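Local coordinates for putative oxidoreductase (Gluconobacter oxydans, PDB 3WJ7), which is an oxidoreductase of the short-chain dehydrogenase/reductase family, probably reducing carbonyl substrates with a nicotinamide coenzyme, at residues 206-218 / 242-254. Sequence-based numbering, arbitrary orientation.
Sequences NMPAYVETGLNIV and LGGENIMLGDLFR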
ATOM      1  N   ASN A 206      24.726  -5.309  21.628  1.00 72.03           N
ATOM      2  CA  ASN A 206      24.585  -5.628  20.187  1.00 79.74           C
ATOM      3  C   ASN A 206      24.048  -4.517  19.305  1.00 80.94           C
ATOM      4  O   ASN A 206      23.463  -4.819  18.261  1.00 92.56           O
ATOM      5  CB  ASN A 206      23.677  -6.846  19.944  1.00 82.01           C
ATOM      6  CG  ASN A 206      24.073  -8.056  20.758  1.00 91.01           C
ATOM      7  OD1 ASN A 206      25.261  -8.300  21.018  1.00 94.65           O
ATOM      8  ND2 ASN A 206      23.073  -8.828  21.171  1.00 88.22           N
ATOM      9  N   MET A 207      24.208  -3.256  19.704  1.00 72.70           N
ATOM     10  CA  MET A 207      23.773  -2.154  18.848  1.00 73.46           C
ATOM     11  C   MET A 207      24.944  -1.275  18.437  1.00 73.57           C
ATOM     12  O   MET A 207      25.239  -0.273  19.089  1.00 77.98           O
ATOM     13  CB  MET A 207      22.670  -1.343  19.508  1.00 76.42           C
ATOM     14  CG  MET A 207      21.986  -0.311  18.621  1.00 69.42           C
ATOM     15  SD  MET A 207      20.950   0.633  19.743  1.00 79.21           S
ATOM     16  CE  MET A 207      22.254   1.587  20.517  1.00 64.95           C
ATOM     17  N   PRO A 208      25.600  -1.638  17.328  1.00 73.23           N
ATOM     18  CA  PRO A 208      26.872  -1.004  16.988  1.00 72.77           C
ATOM     19  C   PRO A 208      26.701   0.405  16.426  1.00 64.19           C
ATOM     20  O   PRO A 208      27.570   1.246  16.617  1.00 62.25           O
ATOM     21  CB  PRO A 208      27.472  -1.949  15.927  1.00 74.27           C
ATOM     22  CG  PRO A 208      26.355  -2.875  15.496  1.00 77.45           C
ATOM     23  CD  PRO A 208      25.101  -2.504  16.240  1.00 77.49           C
ATOM     24  N   ALA A 209      25.580   0.639  15.746  1.00 60.60           N
ATOM     25  CA  ALA A 209      25.334   1.883  15.017  1.00 58.07           C
ATOM     26  C   ALA A 209      23.910   2.334  15.237  1.00 58.05           C
ATOM     27  O   ALA A 209      23.054   1.557  15.707  1.00 57.89           O
ATOM     28  CB  ALA A 209      25.605   1.715  13.526  1.00 51.21           C
ATOM     29  N   TYR A 210      23.679   3.603  14.912  1.00 51.34           N
ATOM     30  CA  TYR A 210      22.383   4.222  15.052  1.00 50.34           C
ATOM     31  C   TYR A 210      22.430   5.563  14.366  1.00 50.95           C
ATOM     32  O   TYR A 210      23.503   6.130  14.184  1.00 52.35           O
ATOM     33  CB  TYR A 210      21.989   4.396  16.536  1.00 47.95           C
ATOM     34  CG  TYR A 210      22.727   5.459  17.303  1.00 46.43           C
ATOM     35  CD1 TYR A 210      22.196   6.739  17.449  1.00 51.21           C
ATOM     36  CD2 TYR A 210      23.939   5.187  17.908  1.00 48.79           C
ATOM     37  CE1 TYR A 210      22.883   7.736  18.145  1.00 49.67           C
ATOM     38  CE2 TYR A 210      24.632   6.165  18.626  1.00 47.78           C
ATOM     39  CZ  TYR A 210      24.100   7.429  18.748  1.00 49.97           C
ATOM     40  OH  TYR A 210      24.794   8.392  19.456  1.00 54.03           O
ATOM     41  N   VAL A 211      21.253   6.065  14.021  1.00 49.81           N
ATOM     42  CA  VAL A 211      21.079   7.345  13.354  1.00 48.48           C
ATOM     43  C   VAL A 211      20.541   8.306  14.389  1.00 49.65           C
ATOM     44  O   VAL A 211      19.546   8.005  15.060  1.00 57.18           O
ATOM     45  CB  VAL A 211      20.094   7.219  12.165  1.00 45.46           C
ATOM     46  CG1 VAL A 211      19.921   8.553  11.476  1.00 42.26           C
ATOM     47  CG2 VAL A 211      20.568   6.145  11.178  1.00 44.41           C
ATOM     48  N   GLU A 212      21.222   9.439  14.535  1.00 48.14           N
ATOM     49  CA  GLU A 212      20.920  10.433  15.553  1.00 48.28           C
ATOM     50  C   GLU A 212      19.534  11.000  15.286  1.00 54.41           C
ATOM     51  O   GLU A 212      19.106  11.162  14.142  1.00 54.75           O
ATOM     52  CB  GLU A 212      21.980  11.558  15.541  1.00 49.34           C
ATOM     53  CG  GLU A 212      21.885  12.652  16.625  1.00 54.44           C
ATOM     54  CD  GLU A 212      21.896  12.130  18.094  1.00 56.19           C
ATOM     55  OE1 GLU A 212      21.004  11.356  18.498  1.00 53.93           O
ATOM     56  OE2 GLU A 212      22.781  12.514  18.884  1.00 56.06           O
ATOM     57  N   THR A 213      18.819  11.263  16.366  1.00 58.12           N
ATOM     58  CA  THR A 213      17.627  12.095  16.318  1.00 56.19           C
ATOM     59  C   THR A 213      17.094  12.430  17.707  1.00 50.80           C
ATOM     60  O   THR A 213      17.663  11.999  18.716  1.00 46.60           O
ATOM     61  CB  THR A 213      16.505  11.512  15.437  1.00 55.36           C
ATOM     62  OG1 THR A 213      15.565  12.568  15.180  1.00 66.55           O
ATOM     63  CG2 THR A 213      15.817  10.306  16.078  1.00 45.43           C
ATOM     64  N   GLY A 214      16.016  13.209  17.734  1.00 46.33           N
ATOM     65  CA  GLY A 214      15.453  13.718  18.970  1.00 46.04           C
ATOM     66  C   GLY A 214      14.095  13.124  19.202  1.00 45.66           C
ATOM     67  O   GLY A 214      13.293  13.024  18.278  1.00 44.17           O
ATOM     68  N   LEU A 215      13.832  12.728  20.441  1.00 43.07           N
ATOM     69  CA  LEU A 215      12.522  12.245  20.792  1.00 43.83           C
ATOM     70  C   LEU A 215      12.216  12.718  22.188  1.00 41.40           C
ATOM     71  O   LEU A 215      13.029  13.376  22.804  1.00 42.33           O
ATOM     72  CB  LEU A 215      12.390  10.703  20.640  1.00 45.25           C
ATOM     73  CG  LEU A 215      13.215   9.586  21.334  1.00 49.23           C
ATOM     74  CD1 LEU A 215      13.430   8.492  20.277  1.00 55.12           C
ATOM     75  CD2 LEU A 215      14.584   9.959  21.895  1.00 43.70           C
ATOM     76  N   ASN A 216      11.026  12.382  22.659  1.00 39.41           N
ATOM     77  CA  ASN A 216      10.579  12.713  23.970  1.00 37.67           C
ATOM     78  C   ASN A 216      10.188  11.390  24.575  1.00 39.73           C
ATOM     79  O   ASN A 216       9.295  10.721  24.046  1.00 40.02           O
ATOM     80  CB  ASN A 216       9.349  13.597  23.835  1.00 35.96           C
ATOM     81  CG  ASN A 216       8.804  14.094  25.162  1.00 31.80           C
ATOM     82  OD1 ASN A 216       8.402  13.315  26.026  1.00 31.16           O
ATOM     83  ND2 ASN A 216       8.723  15.402  25.289  1.00 29.19           N
ATOM     84  N   ILE A 217      10.830  11.043  25.695  1.00 38.51           N
ATOM     85  CA  ILE A 217      10.535   9.827  26.454  1.00 35.87           C
ATOM     86  C   ILE A 217       9.723  10.097  27.719  1.00 37.02           C
ATOM     87  O   ILE A 217       9.899  11.122  28.378  1.00 37.60           O
ATOM     88  CB  ILE A 217      11.825   9.045  26.729  1.00 37.46           C
ATOM     89  CG1 ILE A 217      12.142   8.298  25.430  1.00 40.60           C
ATOM     90  CG2 ILE A 217      11.648   8.031  27.857  1.00 34.65           C
ATOM     91  CD1 ILE A 217      13.569   7.932  25.293  1.00 46.59           C
ATOM     92  N   VAL A 218       8.820   9.177  28.035  1.00 34.81           N
ATOM     93  CA  VAL A 218       7.874   9.375  29.089  1.00 36.23           C
ATOM     94  C   VAL A 218       7.628   8.064  29.741  1.00 36.52           C
ATOM     95  O   VAL A 218       7.466   7.063  29.063  1.00 38.86           O
ATOM     96  CB  VAL A 218       6.526   9.910  28.561  1.00 39.62           C
ATOM     97  CG1 VAL A 218       5.922   8.974  27.498  1.00 36.46           C
ATOM     98  CG2 VAL A 218       5.579  10.143  29.717  1.00 35.96           C
ATOM     99  N   LEU A 242       1.183  14.261  26.674  1.00 35.70           N
ATOM    100  CA  LEU A 242       1.632  13.597  27.861  1.00 34.50           C
ATOM    101  C   LEU A 242       3.057  13.176  27.649  1.00 38.44           C
ATOM    102  O   LEU A 242       3.318  12.018  27.384  1.00 42.54           O
ATOM    103  CB  LEU A 242       0.743  12.403  28.179  1.00 31.73           C
ATOM    104  CG  LEU A 242      -0.736  12.644  28.577  1.00 33.87           C
ATOM    105  CD1 LEU A 242      -1.385  11.326  29.035  1.00 29.91           C
ATOM    106  CD2 LEU A 242      -0.969  13.779  29.643  1.00 32.12           C
ATOM    107  N   GLY A 243       3.995  14.125  27.748  1.00 42.05           N
ATOM    108  CA  GLY A 243       5.419  13.838  27.524  1.00 39.83           C
ATOM    109  C   GLY A 243       6.142  13.647  28.833  1.00 41.42           C
ATOM    110  O   GLY A 243       5.537  13.789  29.890  1.00 46.07           O
ATOM    111  N   GLY A 244       7.431  13.328  28.776  1.00 40.10           N
ATOM    112  CA  GLY A 244       8.308  13.448  29.937  1.00 38.66           C
ATOM    113  C   GLY A 244       9.486  14.385  29.651  1.00 43.83           C
ATOM    114  O   GLY A 244       9.517  15.525  30.143  1.00 49.75           O
ATOM    115  N   GLU A 245      10.434  13.925  28.832  1.00 42.81           N
ATOM    116  CA  GLU A 245      11.735  14.570  28.622  1.00 43.36           C
ATOM    117  C   GLU A 245      12.157  14.549  27.165  1.00 41.98           C
ATOM    118  O   GLU A 245      12.052  13.524  26.490  1.00 41.92           O
ATOM    119  CB  GLU A 245      12.788  13.810  29.424  1.00 47.00           C
ATOM    120  CG  GLU A 245      14.070  14.563  29.717  1.00 54.47           C
ATOM    121  CD  GLU A 245      15.024  13.772  30.612  1.00 65.15           C
ATOM    122  OE1 GLU A 245      14.628  13.317  31.722  1.00 72.03           O
ATOM    123  OE2 GLU A 245      16.193  13.597  30.200  1.00 67.42           O
ATOM    124  N   ASN A 246      12.634  15.684  26.681  1.00 42.00           N
ATOM    125  CA  ASN A 246      13.156  15.794  25.330  1.00 40.13           C
ATOM    126  C   ASN A 246      14.616  15.420  25.338  1.00 42.97           C
ATOM    127  O   ASN A 246      15.440  16.050  26.020  1.00 42.55           O
ATOM    128  CB  ASN A 246      12.927  17.193  24.763  1.00 41.51           C
ATOM    129  CG  ASN A 246      11.432  17.481  24.505  1.00 45.96           C
ATOM    130  OD1 ASN A 246      10.731  16.732  23.775  1.00 46.49           O
ATOM    131  ND2 ASN A 246      10.937  18.563  25.093  1.00 38.77           N
ATOM    132  N   ILE A 247      14.934  14.354  24.606  1.00 42.81           N
ATOM    133  CA  ILE A 247      16.250  13.762  24.689  1.00 43.80           C
ATOM    134  C   ILE A 247      16.763  13.324  23.306  1.00 44.15           C
ATOM    135  O   ILE A 247      15.998  12.904  22.456  1.00 45.02           O
ATOM    136  CB  ILE A 247      16.287  12.643  25.766  1.00 44.06           C
ATOM    137  CG1 ILE A 247      17.753  12.355  26.206  1.00 45.98           C
ATOM    138  CG2 ILE A 247      15.514  11.418  25.296  1.00 43.85           C
ATOM    139  CD1 ILE A 247      17.975  11.191  27.164  1.00 43.05           C
ATOM    140  N   MET A 248      18.052  13.496  23.062  1.00 45.56           N
ATOM    141  CA  MET A 248      18.629  13.039  21.815  1.00 47.10           C
ATOM    142  C   MET A 248      18.882  11.548  21.969  1.00 45.47           C
ATOM    143  O   MET A 248      19.013  11.052  23.082  1.00 49.72           O
ATOM    144  CB  MET A 248      19.930  13.782  21.464  1.00 49.24           C
ATOM    145  CG  MET A 248      19.815  15.308  21.299  1.00 47.36           C
ATOM    146  SD  MET A 248      18.818  15.963  19.942  1.00 53.00           S
ATOM    147  CE  MET A 248      19.310  15.002  18.495  1.00 43.10           C
ATOM    148  N   LEU A 249      18.910  10.832  20.853  1.00 41.76           N
ATOM    149  CA  LEU A 249      18.976   9.389  20.894  1.00 42.08           C
ATOM    150  C   LEU A 249      20.355   8.957  21.445  1.00 43.34           C
ATOM    151  O   LEU A 249      20.464   7.985  22.198  1.00 39.85           O
ATOM    152  CB  LEU A 249      18.669   8.838  19.494  1.00 41.27           C
ATOM    153  CG  LEU A 249      18.252   7.386  19.285  1.00 44.93           C
ATOM    154  CD1 LEU A 249      17.114   6.935  20.191  1.00 43.51           C
ATOM    155  CD2 LEU A 249      17.862   7.148  17.828  1.00 48.56           C
ATOM    156  N   GLY A 250      21.400   9.708  21.083  1.00 46.64           N
ATOM    157  CA  GLY A 250      22.755   9.481  21.594  1.00 49.89           C
ATOM    158  C   GLY A 250      22.795   9.560  23.119  1.00 54.68           C
ATOM    159  O   GLY A 250      23.413   8.698  23.788  1.00 56.02           O
ATOM    160  N   ASP A 251      22.110  10.564  23.670  1.00 49.54           N
ATOM    161  CA  ASP A 251      22.061  10.758  25.117  1.00 52.20           C
ATOM    162  C   ASP A 251      21.321   9.626  25.792  1.00 48.94           C
ATOM    163  O   ASP A 251      21.763   9.120  26.815  1.00 52.71           O
ATOM    164  CB  ASP A 251      21.437  12.108  25.472  1.00 57.57           C
ATOM    165  CG  ASP A 251      22.303  13.284  25.034  1.00 65.46           C
ATOM    166  OD1 ASP A 251      23.548  13.143  24.990  1.00 66.77           O
ATOM    167  OD2 ASP A 251      21.738  14.349  24.707  1.00 70.34           O
ATOM    168  N   LEU A 252      20.200   9.237  25.205  1.00 44.59           N
ATOM    169  CA  LEU A 252      19.476   8.058  25.621  1.00 47.21           C
ATOM    170  C   LEU A 252      20.376   6.827  25.734  1.00 48.32           C
ATOM    171  O   LEU A 252      20.351   6.134  26.752  1.00 49.96           O
ATOM    172  CB  LEU A 252      18.329   7.754  24.645  1.00 45.21           C
ATOM    173  CG  LEU A 252      17.477   6.552  25.048  1.00 47.87           C
ATOM    174  CD1 LEU A 252      16.839   6.751  26.426  1.00 47.94           C
ATOM    175  CD2 LEU A 252      16.411   6.272  24.003  1.00 54.46           C
ATOM    176  N   PHE A 253      21.147   6.557  24.677  1.00 48.38           N
ATOM    177  CA  PHE A 253      22.052   5.408  24.643  1.00 50.12           C
ATOM    178  C   PHE A 253      23.222   5.538  25.619  1.00 49.82           C
ATOM    179  O   PHE A 253      23.584   4.555  26.250  1.00 45.92           O
ATOM    180  CB  PHE A 253      22.540   5.114  23.230  1.00 46.98           C
ATOM    181  CG  PHE A 253      21.459   4.671  22.299  1.00 46.37           C
ATOM    182  CD1 PHE A 253      21.429   5.136  20.988  1.00 48.03           C
ATOM    183  CD2 PHE A 253      20.482   3.766  22.726  1.00 47.64           C
ATOM    184  CE1 PHE A 253      20.431   4.724  20.124  1.00 49.96           C
ATOM    185  CE2 PHE A 253      19.477   3.366  21.883  1.00 51.38           C
ATOM    186  CZ  PHE A 253      19.450   3.841  20.571  1.00 53.67           C
ATOM    187  N   ARG A 254      23.766   6.747  25.762  1.00 51.88           N
ATOM    188  CA  ARG A 254      24.617   7.071  26.921  1.00 55.80           C
ATOM    189  C   ARG A 254      24.023   6.587  28.269  1.00 48.35           C
ATOM    190  O   ARG A 254      24.711   5.870  29.004  1.00 50.42           O
ATOM    191  CB  ARG A 254      24.960   8.571  26.973  1.00 62.67           C
ATOM    192  CG  ARG A 254      26.166   8.944  26.113  1.00 77.61           C
ATOM    193  CD  ARG A 254      26.231  10.431  25.734  1.00 87.68           C
ATOM    194  NE  ARG A 254      26.377  10.572  24.278  1.00 95.62           N
ATOM    195  CZ  ARG A 254      26.285  11.712  23.591  1.00102.67           C
ATOM    196  NH1 ARG A 254      26.070  12.866  24.216  1.00105.17           N
ATOM    197  NH2 ARG A 254      26.421  11.696  22.264  1.00 99.31           N
TER
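M207 lays its thioether over one face of the F253 phenyl ring. Its CE makes a CH-pi contact 3.3 Å from the ring centroid of F253, almost on the ring normal, and SD adds a Met-aromatic contact at 4.0 Å from the same centroid. Y210 meets this phenyl differently, in a T-shaped pair in which the edge of F253 points at the tyrosine face, the planes 73° apart. With chi1 at 72°, CG of Y210 sits between its own backbone N and carbonyl carbon, a rotation that brings the ring against F253 and carries the hydroxyl to the backbone of G250. Were Y210 an alanine, the F253 edge would probably lose its aromatic face and a gap would open beside G250. E212 bends at chi2 to bring its carboxylate to the start of helix 249-254, where OE1 accepts the amide N of G250 at 3.1 Å on its syn side. The carbonyl O of T213 takes the next amide back, L249 N, at 2.7 Å. From G214 to I217 the chain pairs antiparallel with 245-248, which runs straight on into that helix; L215 and I247 exchange two nearly straight backbone bonds. N216 works with both ends of its amide: OD1 receives G244 N in the carbonyl plane and also bonds S182 of strand 176-185, while ND2 donates a hydrogen bond to N246 OD1 (2.8 Å) from above that carbonyl's plane, not on a lone pair. I217 faces both G244 and E245 in a classic beta bulge, and its CD1 reaches L252 CD2 at 3.5 Å. Strand 214-219 thus lies beside strand 239-248 in the Rossmann-type sheet, both also paired with strand 176-185, while helix 194-203 packs on L249 and F253, and W283 of a second subunit on M207 and Y210.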